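Local coordinates for single-stranded-DNA-specific exonuclease RecJ (Thermus thermophilus, PDB 2ZXP), which degrades single-stranded DNA in the 5' to 3' direction as an exonuclease that requires divalent metal ions, at residues D80-G85 against T134-I139. Sequence-based numbering, arbitrary orientation.
Sequences DYDADG and TVDCGI. With MN (manganese (II) ion), chain C; MN (manganese (II) ion), chain B.
D80 and D136 meet through the chain C manganese: D80 OD1 binds the ion at 2.3 Å and D136 OD1 at 1.9 Å, with the two carboxylate planes turned 39° apart. The other D80 oxygen, OD2, accepts a hydrogen bond from Y81 N, which comes from above the carboxylate plane, and OD2 also lies over one face of the Y81 ring. D82 grips the same ion with both oxygens, OD1 and OD2, its carboxylate nearly coplanar with that of D136. Its OD2 also accepts a hydrogen bond from G85 N (3.1 Å, N-H...O angle 164°), nearly along the C-O axis, making D82 the N-cap of helix 83-98 too. In D84, a CG anti to the backbone N (chi1 -167°) swings the carboxylate so that OD2 reaches the chain B manganese at 2.4 Å, while OD1 is held by A188 N and T186 OG1. D136 OD2 reaches that second ion at 2.1 Å and is also hydrogen-bonded to H161. D84 OD2 and D136 OD2 approach to 3.0 Å, a closeness consistent with both being ligands of one cation, which would offset their charges. The closest CA pair is G85 and D136, 5.2 Å apart, and G85 CA packs 3.8 Å from D136 CB; lacking a side chain, G85 avoids a collision with D80 CB. One water also joins the ions, and H160 and D221 complete the protein ligands of the second. D80 and D82 after strand 74-78, D84 at the start of helix 83-98 and D136 in the loop after strand 131-134 help form the two-manganese active site of this DHH-family exonuclease.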
loop_
_atom_site.group_PDB
_atom_site.type_symbol
_atom_site.label_atom_id
_atom_site.label_comp_id
_atom_site.label_asym_id
_atom_site.label_seq_id
_atom_site.Cartn_x
_atom_site.Cartn_y
_atom_site.Cartn_z
ATOM N N ASP A 80 6.346 -10.104 20.962
ATOM C CA ASP A 80 6.622 -8.673 20.955
ATOM C C ASP A 80 5.389 -7.973 21.534
ATOM O O ASP A 80 4.373 -8.616 21.776
ATOM C CB ASP A 80 6.894 -8.173 19.540
ATOM C CG ASP A 80 7.387 -6.745 19.533
ATOM O OD1 ASP A 80 7.475 -6.146 18.447
ATOM O OD2 ASP A 80 7.695 -6.219 20.623
ATOM N N TYR A 81 5.466 -6.668 21.750
ATOM C CA TYR A 81 4.349 -5.969 22.340
ATOM C C TYR A 81 3.419 -5.227 21.376
ATOM O O TYR A 81 2.414 -4.655 21.818
ATOM C CB TYR A 81 4.851 -5.022 23.437
ATOM C CG TYR A 81 6.098 -4.260 23.042
ATOM C CD1 TYR A 81 6.130 -3.499 21.869
ATOM C CD2 TYR A 81 7.279 -4.371 23.798
ATOM C CE1 TYR A 81 7.306 -2.882 21.448
ATOM C CE2 TYR A 81 8.463 -3.747 23.384
ATOM C CZ TYR A 81 8.464 -3.015 22.207
ATOM O OH TYR A 81 9.631 -2.454 21.755
ATOM N N ASP A 82 3.733 -5.209 20.079
ATOM C CA ASP A 82 2.816 -4.556 19.142
ATOM C C ASP A 82 1.787 -5.595 18.681
ATOM O O ASP A 82 1.863 -6.757 19.084
ATOM C CB ASP A 82 3.547 -3.917 17.947
ATOM C CG ASP A 82 4.357 -4.907 17.151
ATOM O OD1 ASP A 82 4.995 -4.462 16.164
ATOM O OD2 ASP A 82 4.362 -6.119 17.499
ATOM N N ALA A 83 0.828 -5.171 17.860
ATOM C CA ALA A 83 -0.254 -6.040 17.399
ATOM C C ALA A 83 0.208 -7.400 16.864
ATOM O O ALA A 83 -0.347 -8.426 17.252
ATOM C CB ALA A 83 -1.095 -5.314 16.353
ATOM N N ASP A 84 1.206 -7.400 15.986
ATOM C CA ASP A 84 1.745 -8.630 15.438
ATOM C C ASP A 84 2.308 -9.562 16.547
ATOM O O ASP A 84 2.014 -10.756 16.562
ATOM C CB ASP A 84 2.820 -8.301 14.406
ATOM C CG ASP A 84 3.210 -9.503 13.567
ATOM O OD1 ASP A 84 2.315 -10.238 13.093
ATOM O OD2 ASP A 84 4.423 -9.719 13.376
ATOM N N GLY A 85 3.125 -9.009 17.453
ATOM C CA GLY A 85 3.666 -9.781 18.556
ATOM C C GLY A 85 2.542 -10.303 19.469
ATOM O O GLY A 85 2.547 -11.489 19.819
ATOM N N THR A 134 9.954 -17.518 21.228
ATOM C CA THR A 134 9.913 -16.083 20.970
ATOM C C THR A 134 9.040 -15.870 19.761
ATOM O O THR A 134 9.156 -16.604 18.787
ATOM C CB THR A 134 11.296 -15.511 20.635
ATOM O OG1 THR A 134 11.809 -16.165 19.459
ATOM C CG2 THR A 134 12.239 -15.699 21.813
ATOM N N VAL A 135 8.172 -14.871 19.817
ATOM C CA VAL A 135 7.286 -14.581 18.705
ATOM C C VAL A 135 7.567 -13.166 18.222
ATOM O O VAL A 135 7.687 -12.243 19.021
ATOM C CB VAL A 135 5.793 -14.697 19.129
ATOM C CG1 VAL A 135 4.894 -14.319 17.991
ATOM C CG2 VAL A 135 5.491 -16.109 19.561
ATOM N N ASP A 136 7.682 -13.012 16.910
ATOM C CA ASP A 136 7.940 -11.718 16.306
ATOM C C ASP A 136 9.230 -11.087 16.843
ATOM O O ASP A 136 9.361 -9.864 16.862
ATOM C CB ASP A 136 6.756 -10.789 16.575
ATOM C CG ASP A 136 6.804 -9.510 15.747
ATOM O OD1 ASP A 136 6.409 -8.463 16.280
ATOM O OD2 ASP A 136 7.209 -9.538 14.565
ATOM N N CYS A 137 10.177 -11.912 17.282
ATOM C CA CYS A 137 11.442 -11.397 17.809
ATOM C C CYS A 137 12.448 -12.501 18.108
ATOM O O CYS A 137 12.177 -13.690 17.885
ATOM C CB CYS A 137 11.209 -10.565 19.085
ATOM S SG CYS A 137 10.895 -11.501 20.631
ATOM N N GLY A 138 13.614 -12.093 18.607
ATOM C CA GLY A 138 14.657 -13.042 18.955
ATOM C C GLY A 138 15.597 -13.442 17.833
ATOM O O GLY A 138 16.453 -14.302 18.025
ATOM N N ILE A 139 15.449 -12.847 16.655
ATOM C CA ILE A 139 16.335 -13.193 15.551
ATOM C C ILE A 139 17.755 -12.673 15.840
ATOM O O ILE A 139 18.743 -13.326 15.484
ATOM C CB ILE A 139 15.830 -12.603 14.202
ATOM C CG1 ILE A 139 16.589 -13.234 13.029
ATOM C CG2 ILE A 139 16.014 -11.095 14.187
ATOM C CD1 ILE A 139 16.397 -14.736 12.917
HETATM MN MN MN C . 6.395 -6.557 16.514
HETATM MN MN MN B . 6.261 -8.218 13.246
HETATM O O HOH W 1 5.860 -5.886 14.125
#